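Local coordinates for amidohydrolase (Pseudomonas aeruginosa, PDB 2I5G), which belongs to the membrane dipeptidase family (peptidase family M19) and is probably a metal-dependent hydrolase that cleaves dipeptides, at the interface of chains A and B. Residues are numbered along the deposited sequence; one frame, centred on the assembly and turned at random. Chains: chain A/B, amidohydrolase.

Contact 1: the interface of chains A and B. Residues chain A 102, 139-140, 143; chain B 265-266, 268-270.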
# COMPACT_ATOMS: atom_id res chain seq x y z
N ILE A 102 -1.62 12.60 3.34
CA ILE A 102 -0.56 13.45 2.81
C ILE A 102 -0.28 14.51 3.86
O ILE A 102 0.73 15.21 3.82
CB ILE A 102 -0.99 14.13 1.48
CG1 ILE A 102 -1.35 13.07 0.44
CG2 ILE A 102 0.14 15.01 0.94
CD1 ILE A 102 -1.87 13.65 -0.88
N GLY A 139 0.32 6.88 -8.20
CA GLY A 139 -0.22 8.23 -8.25
C GLY A 139 -0.08 8.88 -6.89
O GLY A 139 0.46 9.99 -6.78
N PHE A 140 -0.55 8.19 -5.84
CA PHE A 140 -0.46 8.70 -4.48
C PHE A 140 0.99 9.05 -4.14
O PHE A 140 1.26 10.02 -3.43
CB PHE A 140 -0.99 7.65 -3.50
CG PHE A 140 -1.09 8.13 -2.09
CD1 PHE A 140 -1.98 9.14 -1.74
CD2 PHE A 140 -0.30 7.56 -1.09
CE1 PHE A 140 -2.09 9.57 -0.41
CE2 PHE A 140 -0.40 7.99 0.24
CZ PHE A 140 -1.30 9.00 0.57
N GLU A 143 2.08 12.47 -5.10
CA GLU A 143 1.55 13.51 -4.23
C GLU A 143 2.41 13.56 -2.98
O GLU A 143 2.66 14.63 -2.43
CB GLU A 143 0.09 13.22 -3.85
CG GLU A 143 -0.85 13.15 -5.04
CD GLU A 143 -2.32 13.25 -4.64
OE1 GLU A 143 -2.75 14.35 -4.22
OE2 GLU A 143 -3.04 12.23 -4.74
N ASP B 265 -8.68 10.00 -4.63
CA ASP B 265 -7.85 8.96 -4.03
C ASP B 265 -7.83 9.04 -2.51
O ASP B 265 -7.81 10.13 -1.93
CB ASP B 265 -6.42 9.00 -4.57
CG ASP B 265 -5.61 7.77 -4.15
OD1 ASP B 265 -6.13 6.65 -4.32
OD2 ASP B 265 -4.48 7.93 -3.65
N LYS B 266 -7.83 7.88 -1.87
CA LYS B 266 -7.81 7.80 -0.42
C LYS B 266 -9.03 8.54 0.14
O LYS B 266 -9.13 8.76 1.35
CB LYS B 266 -6.53 8.43 0.12
CG LYS B 266 -5.25 7.81 -0.43
CD LYS B 266 -5.05 6.41 0.09
CE LYS B 266 -3.84 5.74 -0.54
NZ LYS B 266 -4.03 5.45 -1.99
N TYR B 268 -9.88 11.74 -0.57
CA TYR B 268 -9.73 13.19 -0.43
C TYR B 268 -8.65 13.83 -1.31
O TYR B 268 -8.64 15.04 -1.50
CB TYR B 268 -9.40 13.53 1.02
CG TYR B 268 -8.00 13.10 1.40
CD1 TYR B 268 -6.90 13.92 1.15
CD2 TYR B 268 -7.76 11.84 1.95
CE1 TYR B 268 -5.61 13.50 1.43
CE2 TYR B 268 -6.47 11.41 2.22
CZ TYR B 268 -5.40 12.24 1.96
OH TYR B 268 -4.11 11.80 2.20
N ALA B 269 -7.74 13.01 -1.82
CA ALA B 269 -6.62 13.49 -2.64
C ALA B 269 -6.97 13.96 -4.05
O ALA B 269 -7.84 14.81 -4.23
CB ALA B 269 -5.53 12.42 -2.69
N ARG B 270 -6.29 13.40 -5.04
CA ARG B 270 -6.51 13.78 -6.44
C ARG B 270 -7.77 13.14 -7.03
O ARG B 270 -8.10 11.99 -6.74
CB ARG B 270 -5.28 13.38 -7.27
CG ARG B 270 -5.35 11.99 -7.92
CD ARG B 270 -3.97 11.36 -8.14
NE ARG B 270 -3.50 10.68 -6.93
CZ ARG B 270 -3.61 9.37 -6.71
NH1 ARG B 270 -4.17 8.57 -7.61
NH2 ARG B 270 -3.19 8.87 -5.56
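The ring of A:Phe140 lies against chain B, with B:Lys266 on one face: B:Lys266 CE sits over the ring centre, 3.9 Å from the centroid, in a CH-pi contact. In the plane of the same ring, at its edge, is the phenol oxygen OH of B:Tyr268. The lysine crosses the phenylalanine at about a right angle. B:Lys266 CG meets A:Phe140 CE1 at 3.6 Å; beyond it a bend at chi2 (-69°) helps bring CE back over the ring, and the last bend turns NZ toward B:Asp265.

The second flat group is the guanidinium of B:Arg270. One face is backed by CB of B:Asp265, the other by the backbone carbon of A:Gly139, and the carboxylate carbon of A:Glu143 lies at its edge. B:Arg270 NE donates to A:Glu143 OE2 at 2.7 Å, a hydrogen bond that is also a salt bridge. It meets that oxygen from above the carboxylate plane; the carboxylate and guanidinium planes stand 83° apart, nearly perpendicular. Within chain B, B:Lys266 NZ forms a salt bridge with B:Asp265 OD2 at 3.0 Å, which probably steadies the lysine over the ring. The detailed placement of B:Arg270 NH2, crowded against the backbone of A:Phe140, is doubtful. B:Ala269 adds its methyl beside the A:Glu143 carboxylate. Farther along, the backbone N of A:Ile102 donates to B:Tyr268 OH at 2.9 Å.

On chain A the surface is the start of helix 139-151 plus A:Ile102, just ahead of helix 103-110; chain B brings the 3-10 turn 265-267 and the loop after it.

Contact 2: the interface of chains A and B. Residues chain A 123-124, 126-127; chain B 123-125, 127.
The side-chain amide nitrogen NE2 of B:Gln123 donates to the backbone O of A:Asn124 at 3.1 Å, and the reciprocal bond runs from A:Gln123 NE2 to B:Asn124 O, also 3.1 Å. Both bonds are fairly straight, and both donors come in above the plane of the carbonyl they meet. Each acceptor, in turn, lies close to the plane of the amide that donates to it.

The two glutamines arrive from opposite directions and stack their amides, CD of A:Gln123 lying 4.0 Å from CD of B:Gln123, with the planes 22° apart. Each side chain leaves its backbone with CG anti to N (chi1 -175° in A:Gln123) and stays extended to CD, which carries the amide over to the other chain's loop. The pairing thus uses side-chain donors and main-chain acceptors, and depends on the course of residues 123-124 in each copy.

At one side a water joins the chains, 3.0 Å from A:Gln123 O and 3.0 Å from B:Leu125 O. It thereby links two backbone carbonyls that could not bond to each other directly.

All of this is loop: in each chain, residues 123-127 lie in the long connection between strand 113-117 and helix 139-151, and the two copies of that loop meet here.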
# COMPACT_ATOMS: atom_id res chain seq x y z
N GLN A 123 6.15 -3.74 -1.92
CA GLN A 123 5.18 -2.73 -2.35
C GLN A 123 4.58 -1.89 -1.22
O GLN A 123 4.17 -2.40 -0.18
CB GLN A 123 4.07 -3.38 -3.17
CG GLN A 123 3.08 -2.39 -3.77
CD GLN A 123 2.23 -3.02 -4.86
OE1 GLN A 123 2.74 -3.43 -5.90
NE2 GLN A 123 0.92 -3.11 -4.61
N ASN A 124 4.53 -0.58 -1.47
CA ASN A 124 4.01 0.44 -0.56
C ASN A 124 2.71 0.98 -1.13
O ASN A 124 2.10 0.36 -1.99
CB ASN A 124 5.02 1.60 -0.51
CG ASN A 124 5.42 1.96 0.89
OD1 ASN A 124 6.30 2.80 1.10
ND2 ASN A 124 4.79 1.32 1.87
N VAL A 126 2.98 4.09 -2.05
CA VAL A 126 3.63 5.06 -2.94
C VAL A 126 4.47 4.45 -4.06
O VAL A 126 4.53 4.98 -5.17
CB VAL A 126 4.49 6.06 -2.14
CG1 VAL A 126 3.69 6.61 -0.98
CG2 VAL A 126 5.76 5.40 -1.65
N GLY A 127 5.14 3.34 -3.78
CA GLY A 127 5.95 2.69 -4.79
C GLY A 127 6.20 1.25 -4.39
O GLY A 127 5.42 0.67 -3.65
N GLN B 123 -3.49 2.10 -6.19
CA GLN B 123 -2.56 1.13 -5.62
C GLN B 123 -2.85 0.77 -4.18
O GLN B 123 -3.26 1.60 -3.38
CB GLN B 123 -1.11 1.61 -5.74
CG GLN B 123 -0.11 0.58 -5.22
CD GLN B 123 1.26 0.68 -5.86
OE1 GLN B 123 1.39 0.62 -7.08
NE2 GLN B 123 2.29 0.83 -5.03
N ASN B 124 -2.60 -0.50 -3.87
CA ASN B 124 -2.83 -1.08 -2.55
C ASN B 124 -1.55 -1.66 -1.99
O ASN B 124 -0.45 -1.35 -2.45
CB ASN B 124 -3.84 -2.22 -2.67
CG ASN B 124 -5.06 -1.99 -1.85
OD1 ASN B 124 -5.10 -1.05 -1.05
ND2 ASN B 124 -6.06 -2.85 -2.02
N LEU B 125 -1.70 -2.52 -1.00
CA LEU B 125 -0.58 -3.20 -0.40
C LEU B 125 -0.56 -4.53 -1.13
O LEU B 125 0.47 -5.19 -1.21
CB LEU B 125 -0.83 -3.43 1.09
CG LEU B 125 0.18 -2.86 2.09
CD1 LEU B 125 0.59 -1.43 1.75
CD2 LEU B 125 -0.45 -2.92 3.47
N GLY B 127 -2.27 -4.84 -4.44
CA GLY B 127 -2.31 -4.65 -5.88
C GLY B 127 -2.62 -3.24 -6.32
O GLY B 127 -2.32 -2.27 -5.62
O HOH W 1 3.30 -5.32 -0.17

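Contact 1 and contact 2 are patches of one two-fold symmetric interface, with the centres of their C-alpha atoms about 13 Å apart. They share no residue, but on chain A they are tied in sequence: the loop of contact 2 leads on to helix 139-151, whose first turns serve contact 1. Contact 2 brings like segments together, whereas contact 1 pairs different segments and recurs with the chains exchanged, so its charged and aromatic contacts occur twice in the pair. Such a repeated pattern would suit a dimer, although the structure alone does not show that this pairing persists in solution.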